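Local structure of aminopeptidase (5IB9) at residues 132-136 with 137-141; 245-248 with 249-253; 386-389 with 390-394. The protein probably removes amino-terminal residues from peptides as a zinc-dependent aminopeptidase of family M28. All coordinates share one frame; numbering follows the deposited sequence.

Contact 1: residues 132-136 with 137-141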
loop_
_atom_site.group_PDB
_atom_site.type_symbol
_atom_site.label_atom_id
_atom_site.label_comp_id
_atom_site.label_asym_id
_atom_site.label_seq_id
_atom_site.Cartn_x
_atom_site.Cartn_y
_atom_site.Cartn_z
ATOM N N ARG A 132 -2.718 -18.948 -11.124
ATOM C CA ARG A 132 -4.064 -18.376 -11.252
ATOM C C ARG A 132 -4.774 -18.804 -12.558
ATOM O O ARG A 132 -5.964 -19.131 -12.548
ATOM C CB ARG A 132 -3.998 -16.836 -11.168
ATOM C CG ARG A 132 -3.950 -16.263 -9.750
ATOM C CD ARG A 132 -4.030 -14.724 -9.823
ATOM N NE ARG A 132 -2.803 -14.213 -10.409
ATOM C CZ ARG A 132 -1.832 -13.611 -9.717
ATOM N NH1 ARG A 132 -1.953 -13.389 -8.391
ATOM N NH2 ARG A 132 -0.727 -13.212 -10.359
ATOM N N ASN A 133 -4.040 -18.837 -13.662
ATOM C CA ASN A 133 -4.634 -19.272 -14.951
ATOM C C ASN A 133 -5.224 -20.692 -14.862
ATOM O O ASN A 133 -6.354 -20.932 -15.314
ATOM C CB ASN A 133 -3.625 -19.177 -16.097
ATOM C CG ASN A 133 -3.171 -17.729 -16.389
ATOM O OD1 ASN A 133 -2.063 -17.520 -16.909
ATOM N ND2 ASN A 133 -3.983 -16.745 -15.984
ATOM N N ALA A 134 -4.479 -21.607 -14.231
ATOM C CA ALA A 134 -4.937 -23.009 -14.011
ATOM C C ALA A 134 -6.092 -23.109 -13.022
ATOM O O ALA A 134 -7.075 -23.852 -13.254
ATOM C CB ALA A 134 -3.731 -23.895 -13.574
ATOM N N ALA A 135 -5.980 -22.359 -11.910
ATOM C CA ALA A 135 -7.016 -22.342 -10.893
ATOM C C ALA A 135 -8.344 -21.750 -11.434
ATOM O O ALA A 135 -9.410 -22.171 -11.037
ATOM C CB ALA A 135 -6.559 -21.582 -9.651
ATOM N N LYS A 136 -8.254 -20.808 -12.360
ATOM C CA LYS A 136 -9.460 -20.175 -12.951
ATOM C C LYS A 136 -10.221 -21.236 -13.755
ATOM O O LYS A 136 -11.444 -21.128 -13.931
ATOM C CB LYS A 136 -9.050 -18.966 -13.844
ATOM C CG LYS A 136 -10.206 -18.058 -14.347
ATOM C CD LYS A 136 -10.477 -16.882 -13.394
ATOM C CE LYS A 136 -11.859 -16.237 -13.616
ATOM N NZ LYS A 136 -12.427 -15.736 -12.300
ATOM N N GLN A 137 -9.494 -22.273 -14.218
ATOM C CA GLN A 137 -10.077 -23.383 -14.980
ATOM C C GLN A 137 -10.456 -24.575 -14.104
ATOM O O GLN A 137 -10.971 -25.562 -14.600
ATOM C CB GLN A 137 -9.162 -23.800 -16.127
ATOM C CG GLN A 137 -8.870 -22.663 -17.089
ATOM C CD GLN A 137 -10.160 -22.127 -17.711
ATOM O OE1 GLN A 137 -10.739 -22.768 -18.601
ATOM N NE2 GLN A 137 -10.637 -20.975 -17.225
ATOM N N GLY A 138 -10.243 -24.467 -12.799
ATOM C CA GLY A 138 -10.704 -25.496 -11.877
ATOM C C GLY A 138 -9.633 -26.458 -11.390
ATOM O O GLY A 138 -9.901 -27.341 -10.610
ATOM N N ALA A 139 -8.401 -26.241 -11.822
ATOM C CA ALA A 139 -7.278 -27.020 -11.284
ATOM C C ALA A 139 -7.306 -26.989 -9.768
ATOM O O ALA A 139 -7.531 -25.945 -9.174
ATOM C CB ALA A 139 -5.952 -26.521 -11.811
ATOM N N LYS A 140 -7.083 -28.117 -9.133
ATOM C CA LYS A 140 -7.024 -28.193 -7.652
ATOM C C LYS A 140 -5.597 -28.106 -7.092
ATOM O O LYS A 140 -5.380 -27.870 -5.873
ATOM C CB LYS A 140 -7.687 -29.463 -7.123
ATOM C CG LYS A 140 -9.211 -29.597 -7.352
ATOM C CD LYS A 140 -9.942 -28.268 -7.383
ATOM C CE LYS A 140 -11.463 -28.430 -7.700
ATOM N NZ LYS A 140 -12.139 -27.179 -8.267
ATOM N N ALA A 141 -4.623 -28.279 -7.979
ATOM C CA ALA A 141 -3.231 -28.061 -7.642
ATOM C C ALA A 141 -2.439 -27.896 -8.923
ATOM O O ALA A 141 -2.911 -28.221 -10.012
ATOM C CB ALA A 141 -2.683 -29.225 -6.795
HETATM O O HOH W 1 -9.582 -24.326 -8.379
#

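Contact 2: residues 245-248 with 249-253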
loop_
_atom_site.group_PDB
_atom_site.type_symbol
_atom_site.label_atom_id
_atom_site.label_comp_id
_atom_site.label_asym_id
_atom_site.label_seq_id
_atom_site.Cartn_x
_atom_site.Cartn_y
_atom_site.Cartn_z
ATOM N N VAL A 245 24.236 -2.201 4.176
ATOM C CA VAL A 245 23.867 -1.445 5.407
ATOM C C VAL A 245 25.138 -0.811 5.976
ATOM O O VAL A 245 25.101 0.382 6.365
ATOM C CB VAL A 245 23.269 -2.382 6.408
ATOM C CG1 VAL A 245 23.143 -1.592 7.768
ATOM C CG2 VAL A 245 21.861 -2.863 5.942
ATOM N N ALA A 246 26.224 -1.600 5.994
ATOM C CA ALA A 246 27.442 -1.062 6.551
ATOM C C ALA A 246 28.023 0.132 5.788
ATOM O O ALA A 246 28.497 1.134 6.363
ATOM C CB ALA A 246 28.538 -2.178 6.576
ATOM N N VAL A 247 27.932 0.056 4.433
ATOM C CA VAL A 247 28.358 1.242 3.587
ATOM C C VAL A 247 27.405 2.426 3.773
ATOM O O VAL A 247 27.820 3.545 3.867
ATOM C CB VAL A 247 28.459 0.851 2.097
ATOM C CG1 VAL A 247 28.897 2.045 1.227
ATOM C CG2 VAL A 247 29.522 -0.296 1.976
ATOM N N THR A 248 26.116 2.138 3.912
ATOM C CA THR A 248 25.104 3.183 4.140
ATOM C C THR A 248 25.415 3.944 5.465
ATOM O O THR A 248 25.475 5.161 5.436
ATOM C CB THR A 248 23.699 2.612 4.166
ATOM O OG1 THR A 248 23.393 2.037 2.881
ATOM C CG2 THR A 248 22.631 3.755 4.395
ATOM N N LEU A 249 25.657 3.195 6.536
ATOM C CA LEU A 249 25.979 3.797 7.854
ATOM C C LEU A 249 27.281 4.557 7.756
ATOM O O LEU A 249 27.346 5.657 8.229
ATOM C CB LEU A 249 26.031 2.679 8.912
ATOM C CG LEU A 249 24.728 2.113 9.369
ATOM C CD1 LEU A 249 25.018 0.972 10.346
ATOM C CD2 LEU A 249 23.921 3.227 10.107
ATOM N N GLU A 250 28.279 3.915 7.128
ATOM C CA GLU A 250 29.591 4.539 7.113
ATOM C C GLU A 250 29.539 5.855 6.316
ATOM O O GLU A 250 30.174 6.871 6.665
ATOM C CB GLU A 250 30.652 3.562 6.685
ATOM C CG GLU A 250 32.092 4.214 6.682
ATOM C CD GLU A 250 32.635 4.759 8.008
ATOM O OE1 GLU A 250 32.073 4.587 9.115
ATOM O OE2 GLU A 250 33.681 5.452 7.872
ATOM N N LEU A 251 28.845 5.873 5.171
ATOM C CA LEU A 251 28.779 7.086 4.418
ATOM C C LEU A 251 27.964 8.122 5.203
ATOM O O LEU A 251 28.257 9.357 5.124
ATOM C CB LEU A 251 28.154 6.918 2.985
ATOM C CG LEU A 251 29.141 6.080 2.130
ATOM C CD1 LEU A 251 28.451 5.853 0.813
ATOM C CD2 LEU A 251 30.483 6.768 1.911
ATOM N N ALA A 252 26.923 7.684 5.961
ATOM C CA ALA A 252 26.241 8.722 6.786
ATOM C C ALA A 252 27.239 9.294 7.833
ATOM O O ALA A 252 27.176 10.463 8.040
ATOM C CB ALA A 252 25.093 8.079 7.536
ATOM N N ARG A 253 28.124 8.494 8.427
ATOM C CA ARG A 253 29.078 9.026 9.395
ATOM C C ARG A 253 30.009 9.944 8.682
ATOM O O ARG A 253 30.285 11.085 9.135
ATOM C CB ARG A 253 29.817 7.872 9.955
ATOM C CG ARG A 253 30.760 8.336 11.136
ATOM C CD ARG A 253 31.663 7.199 11.631
ATOM N NE ARG A 253 32.711 7.025 10.639
ATOM C CZ ARG A 253 33.743 7.829 10.446
ATOM N NH1 ARG A 253 33.934 8.844 11.310
ATOM N NH2 ARG A 253 34.582 7.596 9.395
#

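Contact 3: residues 386-389 with 390-394. With ZN (zinc ion), chain D; ZN (zinc ion), chain E.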
loop_
_atom_site.group_PDB
_atom_site.type_symbol
_atom_site.label_atom_id
_atom_site.label_comp_id
_atom_site.label_asym_id
_atom_site.label_seq_id
_atom_site.Cartn_x
_atom_site.Cartn_y
_atom_site.Cartn_z
ATOM N N ASP A 386 35.608 -0.739 1.404
ATOM C CA ASP A 386 36.162 0.544 1.365
ATOM C C ASP A 386 36.073 1.157 -0.060
ATOM O O ASP A 386 35.852 2.375 -0.186
ATOM C CB ASP A 386 37.661 0.514 1.820
ATOM C CG ASP A 386 38.267 1.932 1.920
ATOM O OD1 ASP A 386 37.996 2.686 2.878
ATOM O OD2 ASP A 386 39.046 2.377 0.926
ATOM N N ASN A 387 36.313 0.336 -1.106
ATOM C CA ASN A 387 36.313 0.883 -2.433
ATOM C C ASN A 387 34.900 1.313 -2.803
ATOM O O ASN A 387 34.754 2.354 -3.439
ATOM C CB ASN A 387 36.749 -0.246 -3.370
ATOM C CG ASN A 387 36.756 0.217 -4.855
ATOM O OD1 ASN A 387 37.460 1.195 -5.193
ATOM N ND2 ASN A 387 35.965 -0.371 -5.638
ATOM N N VAL A 388 33.891 0.521 -2.409
ATOM C CA VAL A 388 32.501 0.923 -2.736
ATOM C C VAL A 388 32.147 2.185 -1.983
ATOM O O VAL A 388 31.515 3.138 -2.506
ATOM C CB VAL A 388 31.524 -0.209 -2.484
ATOM C CG1 VAL A 388 30.016 0.279 -2.646
ATOM C CG2 VAL A 388 31.862 -1.306 -3.437
ATOM N N ALA A 389 32.508 2.249 -0.704
ATOM C CA ALA A 389 32.241 3.457 0.018
ATOM C C ALA A 389 32.986 4.645 -0.609
ATOM O O ALA A 389 32.386 5.744 -0.703
ATOM C CB ALA A 389 32.722 3.229 1.508
ATOM N N ASP A 390 34.260 4.471 -1.056
ATOM C CA ASP A 390 34.916 5.648 -1.679
ATOM C C ASP A 390 34.202 6.069 -2.935
ATOM O O ASP A 390 34.041 7.238 -3.201
ATOM C CB ASP A 390 36.378 5.216 -2.004
ATOM C CG ASP A 390 37.213 5.063 -0.821
ATOM O OD1 ASP A 390 36.918 5.577 0.242
ATOM O OD2 ASP A 390 38.236 4.368 -0.992
ATOM N N ILE A 391 33.820 5.120 -3.820
ATOM C CA ILE A 391 33.204 5.462 -5.107
ATOM C C ILE A 391 31.771 6.085 -4.901
ATOM O O ILE A 391 31.433 7.152 -5.474
ATOM C CB ILE A 391 33.185 4.290 -6.012
ATOM C CG1 ILE A 391 34.603 3.957 -6.559
ATOM C CG2 ILE A 391 32.248 4.491 -7.212
ATOM C CD1 ILE A 391 34.770 2.545 -7.158
ATOM N N VAL A 392 30.938 5.394 -4.108
ATOM C CA VAL A 392 29.556 5.853 -3.907
ATOM C C VAL A 392 29.638 7.191 -3.122
ATOM O O VAL A 392 28.906 8.102 -3.420
ATOM C CB VAL A 392 28.706 4.763 -3.283
ATOM C CG1 VAL A 392 27.311 5.338 -2.851
ATOM C CG2 VAL A 392 28.473 3.695 -4.290
ATOM N N GLY A 393 30.470 7.203 -2.104
ATOM C CA GLY A 393 30.509 8.471 -1.345
ATOM C C GLY A 393 31.020 9.624 -2.188
ATOM O O GLY A 393 30.516 10.746 -2.022
ATOM N N SER A 394 32.074 9.395 -2.997
ATOM C CA SER A 394 32.549 10.494 -3.898
ATOM C C SER A 394 31.553 10.883 -4.956
ATOM O O SER A 394 31.477 12.077 -5.275
ATOM C CB SER A 394 33.858 10.092 -4.584
ATOM O OG SER A 394 34.824 9.906 -3.498
HETATM ZN ZN ZN D . 39.592 3.984 0.360
HETATM ZN ZN ZN E . 38.796 4.335 3.612
HETATM O O HOH W 2 39.096 3.119 -3.498
HETATM O O HOH W 3 39.870 4.942 1.897
HETATM O O HOH W 4 41.398 3.345 -0.496
HETATM O O HOH W 5 41.466 4.527 -1.039
HETATM O O HOH W 6 40.340 3.202 4.387
HETATM O O HOH W 7 39.757 6.051 4.671
#

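Contact 1: residues 132-136 with 137-141
A134 and A135 offer their carbonyl oxygens to the turn that follows them, and two nested backbone bonds show how a helix can be brought to a stop. The outer bond runs from A139 N to A134 O at 3.1 Å, reaching back five residues. Inside it, G138 N meets A135 O at 3.0 Å, with the donor standing well above the carbonyl plane, 72° out of it. With the positive phi of G138 (102°), this is a Schellman motif. A weak bond from Q137 N also reaches A134 O, and a water joins A139 O, 2.7 Å away, to A135 O by a second, weak bond. Past the turn, K140 NZ bends back to G138 O in another weak bond. The reversal sets two methyl groups against each other: A139 CB lies 3.9 Å from A134 CB, the apolar contact usual beneath such a loop. In Q137, CG sits beside the backbone N (chi1 -58°) and therefore folds back onto the last turn, 3.5 Å from N133 O; a further bend at chi2 brings the amide end back alongside K136. Shortening Q137 to an alanine would probably uncover the N133 carbonyl and open a gap beside V108 and L113, which the longer chain touches. K136 turns outward, its NZ bonded to A161 O of the second subunit. Beyond the turn, backbone bonds between K140 and K116 and between A141 and A118 lead the chain from helix 127-136 into strand 141-145, parallel to strand 117-121 of the PA domain.

Contact 2: residues 245-248 with 249-253
E250, whose CB rests 3.3 Å from A246 O one turn back, turns its carboxylate to the edge of the R253 guanidinium. The E250 oxygens lie close to the guanidinium plane, but the carboxylate is tilted against it, R253 NE standing 28° out of the carboxylate plane. The grip is side-on and doubled: R253 NE reaches E250 OE1 at 2.9 Å and R253 NH2 reaches E250 OE2 at 2.8 Å, both on syn sides and both nearly straight at 165°. D14 N and N17 ND2 also bond to the carboxylate, so several donors fix its rotation. Beneath it runs the regular ladder of an alpha helix, in which L249 N, E250 N, L251 N and A252 N each reach the carbonyl four residues earlier. Two aliphatic pairs lie side by side along it. V247 CG1, anti to its own N (chi1 -180°), meets L251 CD1 at 3.9 Å, while V245 CG1 and L249 CD1 are 4.1 Å apart on the side facing helix 35-50. T248 OG1 bonds to G244 O one turn back and to S227 OG, the latter tying the helix to strand 222-228. Helix 238-256 is the connecting helix of a beta-alpha-beta crossover between parallel strands 222-228 and 263-269, in the alpha/beta core of the M28 fold.

Contact 3: residues 386-389 with 390-394
D386 swings its carboxylate out with CG anti to the backbone N (chi1 -175°), whereas D390 one turn later keeps CG beside its own N (chi1 -71°); from these different starting points both OD2 atoms arrive at one zinc ion. D386 OD2 binds that ion at 1.8 Å and D390 OD2 at 1.9 Å. Their carboxylate planes stand 89° apart, and the metal charge probably offsets the closeness of the two oxygens, D386 OD2 and D390 OD2 being 2.9 Å from each other. The other oxygen of the first carboxylate, D386 OD1, binds a second zinc ion at 2.0 Å. D386 thus bridges the two metals, and a water ligated to both bridges them again. T13 is a further ligand of the second ion, and its OG1 is hydrogen-bonded to D390 OD1, so the residue ties both aspartates together. An i, i+4 spacing on an alpha helix puts the two carboxylates on the same side, where they can share one metal; here they lie on helix 382-400, in a zinc site separate from the inhibitor pocket. A further water spans N387 OD1 and D390 OD2, donating to each, while S335 OG also bonds to N387 OD1. The amide of N387 is additionally met by the end of I391, with CD1 of I391 3.5 Å from ND2 of N387. Farther along, D390 O accepts from both S394 N and S394 OG, the hydroxyl at 2.8 Å. On the inward side, V388 CG1 and V392 CG2 lie side by side at 4.1 Å, and both valines pack on L300 of strand 294-300.

In the fold
Contacts 2 and 3 belong to neighbouring helices of the peptidase domain, their centres about 10 Å apart. They touch directly: L251 CD2 of contact 2 comes within 3.4 Å of A389 O of contact 3, and V247 CG1 lies 3.8 Å from A389 CA. The side chain of L251 is also about 4 Å from that of T13, which joins the zinc site of contact 3. Neither helix segment reaches the bound inhibitor, which is about 11 Å from the side chain of V245 and about 13 Å from that of V388. Contact 1 stands apart in the PA domain, its centre about 47 Å from that of contact 2 and 50 Å from that of contact 3.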